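Local coordinates for choline binding protein A (Lactobacillus salivarius str. Ren, PDB 5GT1) that probably acts as a zinc-dependent peptidoglycan peptidase at the cell surface, this piece being its M23 peptidase part, in a choline-binding protein linked to S-layer-mediated adhesion, at residues Phe56-Asp61 / His135-Ile140; His73-Gly78 / Tyr100-Gln105. All coordinates share one frame; numbering follows the deposited sequence.

Interaction 1 of 2, residues Phe56-Asp61 / His135-Ile140. With ZN (zinc ion), chain B.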
loop_
_atom_site.group_PDB
_atom_site.type_symbol
_atom_site.label_atom_id
_atom_site.label_comp_id
_atom_site.label_asym_id
_atom_site.label_seq_id
_atom_site.Cartn_x
_atom_site.Cartn_y
_atom_site.Cartn_z
ATOM N N PHE A 56 12.014 -1.816 11.391
ATOM C CA PHE A 56 10.709 -1.191 11.174
ATOM C C PHE A 56 10.236 -1.386 9.742
ATOM O O PHE A 56 10.990 -1.150 8.785
ATOM C CB PHE A 56 10.768 0.300 11.494
ATOM C CG PHE A 56 9.462 1.025 11.282
ATOM C CD1 PHE A 56 8.383 0.805 12.135
ATOM C CD2 PHE A 56 9.309 1.932 10.233
ATOM C CE1 PHE A 56 7.175 1.470 11.944
ATOM C CE2 PHE A 56 8.104 2.606 10.045
ATOM C CZ PHE A 56 7.041 2.374 10.907
ATOM N N HIS A 57 8.983 -1.817 9.603
ATOM C CA HIS A 57 8.348 -1.972 8.294
ATOM C C HIS A 57 7.259 -0.932 8.184
ATOM O O HIS A 57 6.287 -0.964 8.955
ATOM C CB HIS A 57 7.781 -3.382 8.166
ATOM C CG HIS A 57 7.221 -3.702 6.796
ATOM N ND1 HIS A 57 6.123 -4.476 6.625
ATOM C CD2 HIS A 57 7.625 -3.295 5.513
ATOM C CE1 HIS A 57 5.852 -4.573 5.300
ATOM N NE2 HIS A 57 6.770 -3.853 4.624
ATOM N N ASP A 58 7.398 -0.014 7.225
ATOM C CA ASP A 58 6.505 1.149 7.117
ATOM C C ASP A 58 5.220 0.874 6.316
ATOM O O ASP A 58 4.543 1.808 5.884
ATOM C CB ASP A 58 7.252 2.377 6.526
ATOM C CG ASP A 58 7.621 2.215 5.042
ATOM O OD1 ASP A 58 7.651 1.075 4.513
ATOM O OD2 ASP A 58 7.880 3.251 4.389
ATOM N N GLY A 59 4.896 -0.393 6.101
ATOM C CA GLY A 59 3.720 -0.716 5.304
ATOM C C GLY A 59 3.292 -2.130 5.569
ATOM O O GLY A 59 3.727 -2.736 6.551
ATOM N N LEU A 60 2.434 -2.644 4.690
ATOM C CA LEU A 60 1.902 -3.994 4.793
ATOM C C LEU A 60 2.153 -4.702 3.464
ATOM O O LEU A 60 1.775 -4.188 2.413
ATOM C CB LEU A 60 0.402 -3.930 5.082
ATOM C CG LEU A 60 -0.326 -5.276 5.292
ATOM C CD1 LEU A 60 0.259 -6.040 6.476
ATOM C CD2 LEU A 60 -1.824 -5.043 5.476
ATOM N N ASP A 61 2.800 -5.862 3.523
ATOM C CA ASP A 61 3.102 -6.630 2.317
ATOM C C ASP A 61 2.046 -7.699 2.029
ATOM O O ASP A 61 1.694 -8.493 2.907
ATOM C CB ASP A 61 4.437 -7.343 2.464
ATOM C CG ASP A 61 5.618 -6.391 2.481
ATOM O OD1 ASP A 61 5.462 -5.200 2.142
ATOM O OD2 ASP A 61 6.719 -6.873 2.813
ATOM N N HIS A 135 5.245 -9.478 -4.487
ATOM C CA HIS A 135 4.364 -8.783 -3.514
ATOM C C HIS A 135 4.022 -7.370 -3.844
ATOM O O HIS A 135 4.731 -6.685 -4.607
ATOM C CB HIS A 135 4.954 -8.813 -2.098
ATOM C CG HIS A 135 6.177 -7.948 -1.942
ATOM N ND1 HIS A 135 7.342 -8.224 -2.565
ATOM C CD2 HIS A 135 6.382 -6.777 -1.213
ATOM C CE1 HIS A 135 8.255 -7.280 -2.248
ATOM N NE2 HIS A 135 7.667 -6.395 -1.421
ATOM N N LEU A 136 2.895 -6.948 -3.279
ATOM C CA LEU A 136 2.516 -5.561 -3.191
ATOM C C LEU A 136 2.884 -5.106 -1.790
ATOM O O LEU A 136 2.615 -5.812 -0.819
ATOM C CB LEU A 136 0.997 -5.424 -3.380
ATOM C CG LEU A 136 0.355 -4.101 -2.920
ATOM C CD1 LEU A 136 0.692 -2.980 -3.897
ATOM C CD2 LEU A 136 -1.158 -4.253 -2.779
ATOM N N HIS A 137 3.500 -3.932 -1.690
ATOM C CA HIS A 137 3.628 -3.226 -0.417
ATOM C C HIS A 137 2.700 -2.031 -0.444
ATOM O O HIS A 137 2.767 -1.179 -1.356
ATOM C CB HIS A 137 5.094 -2.822 -0.193
ATOM C CG HIS A 137 5.328 -1.873 0.964
ATOM N ND1 HIS A 137 6.066 -2.216 2.047
ATOM C CD2 HIS A 137 4.940 -0.539 1.156
ATOM C CE1 HIS A 137 6.130 -1.162 2.896
ATOM N NE2 HIS A 137 5.450 -0.135 2.349
ATOM N N LEU A 138 1.819 -1.965 0.553
ATOM C CA LEU A 138 0.887 -0.850 0.710
ATOM C C LEU A 138 1.313 0.001 1.903
ATOM O O LEU A 138 1.527 -0.528 2.986
ATOM C CB LEU A 138 -0.539 -1.366 0.922
ATOM C CG LEU A 138 -1.620 -0.316 1.223
ATOM C CD1 LEU A 138 -1.866 0.638 0.049
ATOM C CD2 LEU A 138 -2.916 -1.022 1.621
ATOM N N GLY A 139 1.465 1.301 1.682
ATOM C CA GLY A 139 1.792 2.236 2.764
ATOM C C GLY A 139 0.699 3.279 2.873
ATOM O O GLY A 139 0.133 3.709 1.860
ATOM N N ILE A 140 0.394 3.680 4.105
ATOM C CA ILE A 140 -0.606 4.711 4.350
ATOM C C ILE A 140 -0.048 5.749 5.327
ATOM O O ILE A 140 0.506 5.382 6.368
ATOM C CB ILE A 140 -1.939 4.122 4.890
ATOM C CG1 ILE A 140 -2.498 3.070 3.911
ATOM C CG2 ILE A 140 -2.965 5.248 5.076
ATOM C CD1 ILE A 140 -3.759 2.371 4.403
HETATM ZN ZN ZN B . 7.129 -3.919 2.529
HETATM O O HOH W 1 1.824 2.289 6.127
HETATM O O HOH W 2 5.030 2.617 2.896
HETATM O O HOH W 3 9.029 -5.571 2.567
HETATM O O HOH W 4 8.003 -4.333 0.617
HETATM O O HOH W 5 9.057 -2.691 2.616
#
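One zinc ion is gripped by His57 NE2, Asp61 OD1 and His137 ND1, each 2.1 Å from the metal. Three waters complete the six ligands. The His57 and His137 side chains reach in from opposite sides of the contact, yet their ligand nitrogens, NE2 and ND1, are neighbours on the zinc ion, 3.1 Å apart, with ring planes at 75°. Second partners help fix their rotation: His57 ND1 bonds to the carbonyl of Leu42, while His137 NE2 gives its proton to a water also bound to Asp58 O. Asp58 OD1 comes to the edge of the His137 ring, 3.2 Å from CE1, without a hydrogen bond.

The backbone supplies the scaffold. Leu60 and Leu138 form an antiparallel hydrogen-bonded pair, N to O 2.9 Å in both directions, so the following non-hydrogen-bonded pair, Asp61 and His137, places both ligands on one face. With CG anti to the backbone N (chi1 170°), the His137 ring lies on the metal side, and its further rotation presents ND1. Alongside Asp61 lies His135, whose NE2 is 2.9 Å from the O of a zinc-bound water. HxxxD and HxH, the latter binding through its second histidine, are characteristic M23 peptidase motifs.

Interaction 2 of 2, residues His73-Gly78 / Tyr100-Gln105; sequences HAVHSG and YTFVYQ
A loop laid across the side chains of a sheet strand makes this buried contact: residues 73-78, linking strands 71-73 and 78-86, cover Phe102 and Tyr104 on strand 101-108 in the β-sheet fold of the M23 peptidase domain. Both aromatic side chains set CG anti to their carbonyl carbon (chi1 close to -58°) and rise toward the loop.

Tyr104 makes the polar half of the contact. Its OH accepts the Val75 N-H at 2.9 Å, in a nearly straight bond (167°) that arrives at the ring's edge, near its plane. The loop backbone is thus pinned directly by a side chain of the strand, and Val75 CG2 lies against the same hydroxyl.

Phe102 makes the apolar half. Val75 CG2 approaches its CD1 to 3.6 Å, and His76 CB presses on its CZ at 3.3 Å. The His76 and Phe102 rings are nearly parallel, 19° apart, but so far offset that little of either faces the other. Two bonds hold the imidazole: ND1 donates to Ser77 O at 2.9 Å, and NE2 is hydrogen-bonded to Asp23 OD1.

A single water ties the halves together. It lies in the plane of the Tyr104 ring, 2.7 Å from OH, and over one face of Phe102 toward the rim, while donating a hydrogen bond to His76 O at 2.8 Å.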
loop_
_atom_site.group_PDB
_atom_site.type_symbol
_atom_site.label_atom_id
_atom_site.label_comp_id
_atom_site.label_asym_id
_atom_site.label_seq_id
_atom_site.Cartn_x
_atom_site.Cartn_y
_atom_site.Cartn_z
ATOM N N HIS A 73 -6.490 -3.926 -6.352
ATOM C CA HIS A 73 -7.696 -3.095 -6.177
ATOM C C HIS A 73 -7.455 -2.004 -5.173
ATOM O O HIS A 73 -6.882 -2.257 -4.109
ATOM C CB HIS A 73 -8.872 -3.961 -5.706
ATOM C CG HIS A 73 -9.375 -4.930 -6.758
ATOM N ND1 HIS A 73 -8.785 -6.128 -6.988
ATOM C CD2 HIS A 73 -10.432 -4.835 -7.653
ATOM C CE1 HIS A 73 -9.441 -6.775 -7.983
ATOM N NE2 HIS A 73 -10.445 -5.982 -8.395
ATOM N N ALA A 74 -7.896 -0.786 -5.484
ATOM C CA ALA A 74 -7.695 0.353 -4.600
ATOM C C ALA A 74 -8.400 0.075 -3.278
ATOM O O ALA A 74 -9.542 -0.422 -3.261
ATOM C CB ALA A 74 -8.236 1.621 -5.237
ATOM N N VAL A 75 -7.720 0.387 -2.180
ATOM C CA VAL A 75 -8.245 0.092 -0.837
ATOM C C VAL A 75 -9.188 1.199 -0.353
ATOM O O VAL A 75 -9.884 1.027 0.654
ATOM C CB VAL A 75 -7.123 -0.158 0.208
ATOM C CG1 VAL A 75 -6.210 -1.298 -0.247
ATOM C CG2 VAL A 75 -6.311 1.107 0.497
ATOM N N HIS A 76 -9.203 2.313 -1.085
ATOM C CA HIS A 76 -9.938 3.513 -0.693
ATOM C C HIS A 76 -9.969 4.459 -1.858
ATOM O O HIS A 76 -9.067 4.441 -2.697
ATOM C CB HIS A 76 -9.229 4.181 0.492
ATOM C CG HIS A 76 -10.040 5.276 1.161
ATOM N ND1 HIS A 76 -10.000 6.557 0.748
ATOM C CD2 HIS A 76 -10.917 5.234 2.244
ATOM C CE1 HIS A 76 -10.827 7.312 1.524
ATOM N NE2 HIS A 76 -11.386 6.502 2.446
ATOM N N SER A 77 -10.994 5.307 -1.918
ATOM C CA SER A 77 -11.116 6.312 -2.987
ATOM C C SER A 77 -10.067 7.413 -2.903
ATOM O O SER A 77 -9.463 7.641 -1.863
ATOM C CB SER A 77 -12.521 6.923 -2.978
ATOM O OG SER A 77 -13.495 5.883 -3.114
ATOM N N GLY A 78 -9.837 8.109 -4.007
ATOM C CA GLY A 78 -8.878 9.204 -3.979
ATOM C C GLY A 78 -8.551 9.646 -5.382
ATOM O O GLY A 78 -9.201 9.222 -6.337
ATOM N N TYR A 100 -5.855 10.887 3.707
ATOM C CA TYR A 100 -4.734 9.936 3.611
ATOM C C TYR A 100 -3.996 9.933 2.290
ATOM O O TYR A 100 -4.578 10.184 1.231
ATOM C CB TYR A 100 -5.224 8.509 3.889
ATOM C CG TYR A 100 -5.814 8.277 5.265
ATOM C CD1 TYR A 100 -4.997 8.232 6.401
ATOM C CD2 TYR A 100 -7.190 8.062 5.424
ATOM C CE1 TYR A 100 -5.547 7.999 7.662
ATOM C CE2 TYR A 100 -7.744 7.822 6.676
ATOM C CZ TYR A 100 -6.920 7.793 7.787
ATOM O OH TYR A 100 -7.468 7.556 9.025
ATOM N N THR A 101 -2.705 9.619 2.367
ATOM C CA THR A 101 -1.913 9.283 1.197
ATOM C C THR A 101 -1.664 7.775 1.204
ATOM O O THR A 101 -1.146 7.224 2.190
ATOM C CB THR A 101 -0.566 10.021 1.225
ATOM O OG1 THR A 101 -0.794 11.438 1.324
ATOM C CG2 THR A 101 0.244 9.707 -0.031
ATOM N N PHE A 102 -2.051 7.116 0.111
ATOM C CA PHE A 102 -1.852 5.680 -0.080
ATOM C C PHE A 102 -0.724 5.469 -1.079
ATOM O O PHE A 102 -0.727 6.075 -2.152
ATOM C CB PHE A 102 -3.146 5.051 -0.624
ATOM C CG PHE A 102 -4.356 5.281 0.254
ATOM C CD1 PHE A 102 -4.742 4.328 1.194
ATOM C CD2 PHE A 102 -5.136 6.445 0.115
ATOM C CE1 PHE A 102 -5.860 4.543 2.002
ATOM C CE2 PHE A 102 -6.241 6.664 0.912
ATOM C CZ PHE A 102 -6.609 5.717 1.855
ATOM N N VAL A 103 0.237 4.621 -0.735
ATOM C CA VAL A 103 1.320 4.277 -1.664
ATOM C C VAL A 103 1.226 2.795 -2.040
ATOM O O VAL A 103 1.276 1.927 -1.166
ATOM C CB VAL A 103 2.705 4.601 -1.058
ATOM C CG1 VAL A 103 3.818 4.348 -2.079
ATOM C CG2 VAL A 103 2.726 6.047 -0.568
ATOM N N TYR A 104 1.061 2.506 -3.329
ATOM C CA TYR A 104 1.075 1.126 -3.812
ATOM C C TYR A 104 2.414 0.925 -4.501
ATOM O O TYR A 104 2.691 1.555 -5.526
ATOM C CB TYR A 104 -0.060 0.866 -4.825
ATOM C CG TYR A 104 -1.446 1.143 -4.295
ATOM C CD1 TYR A 104 -2.276 0.094 -3.872
ATOM C CD2 TYR A 104 -1.937 2.451 -4.209
ATOM C CE1 TYR A 104 -3.558 0.346 -3.374
ATOM C CE2 TYR A 104 -3.209 2.707 -3.705
ATOM C CZ TYR A 104 -4.005 1.645 -3.284
ATOM O OH TYR A 104 -5.275 1.903 -2.795
ATOM N N GLN A 105 3.253 0.055 -3.961
ATOM C CA GLN A 105 4.611 -0.062 -4.492
ATOM C C GLN A 105 5.024 -1.531 -4.626
ATOM O O GLN A 105 4.334 -2.428 -4.114
ATOM C CB GLN A 105 5.588 0.695 -3.584
ATOM C CG GLN A 105 5.791 0.018 -2.234
ATOM C CD GLN A 105 6.607 0.846 -1.271
ATOM O OE1 GLN A 105 6.271 1.997 -0.995
ATOM N NE2 GLN A 105 7.685 0.252 -0.733
HETATM O O HOH W 6 -6.342 4.308 -2.334
#

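How the interactions relate
Strand 135-141 is the common element, lying between strands 56-63 and 101-108 in one antiparallel sheet. Interaction 1 uses one of its edges; the other edge meets interaction 2 through probable hydrogen bonds from Val103 N to Gly139 O (2.8 Å) and from Gln105 N to His137 O (2.9 Å). The two faces of the sheet divide the work. His137 and Gln105 touch on the metal-bearing face, whereas Leu138 and Ile140 pack with Tyr104, Phe102 and Val75 on the face over which the loop 73-78 and helix 163-173 lie. The contact centres are 12 Å apart, and the Tyr104 side chain remains about 11 Å from the zinc, placing interaction 2 behind the metal site.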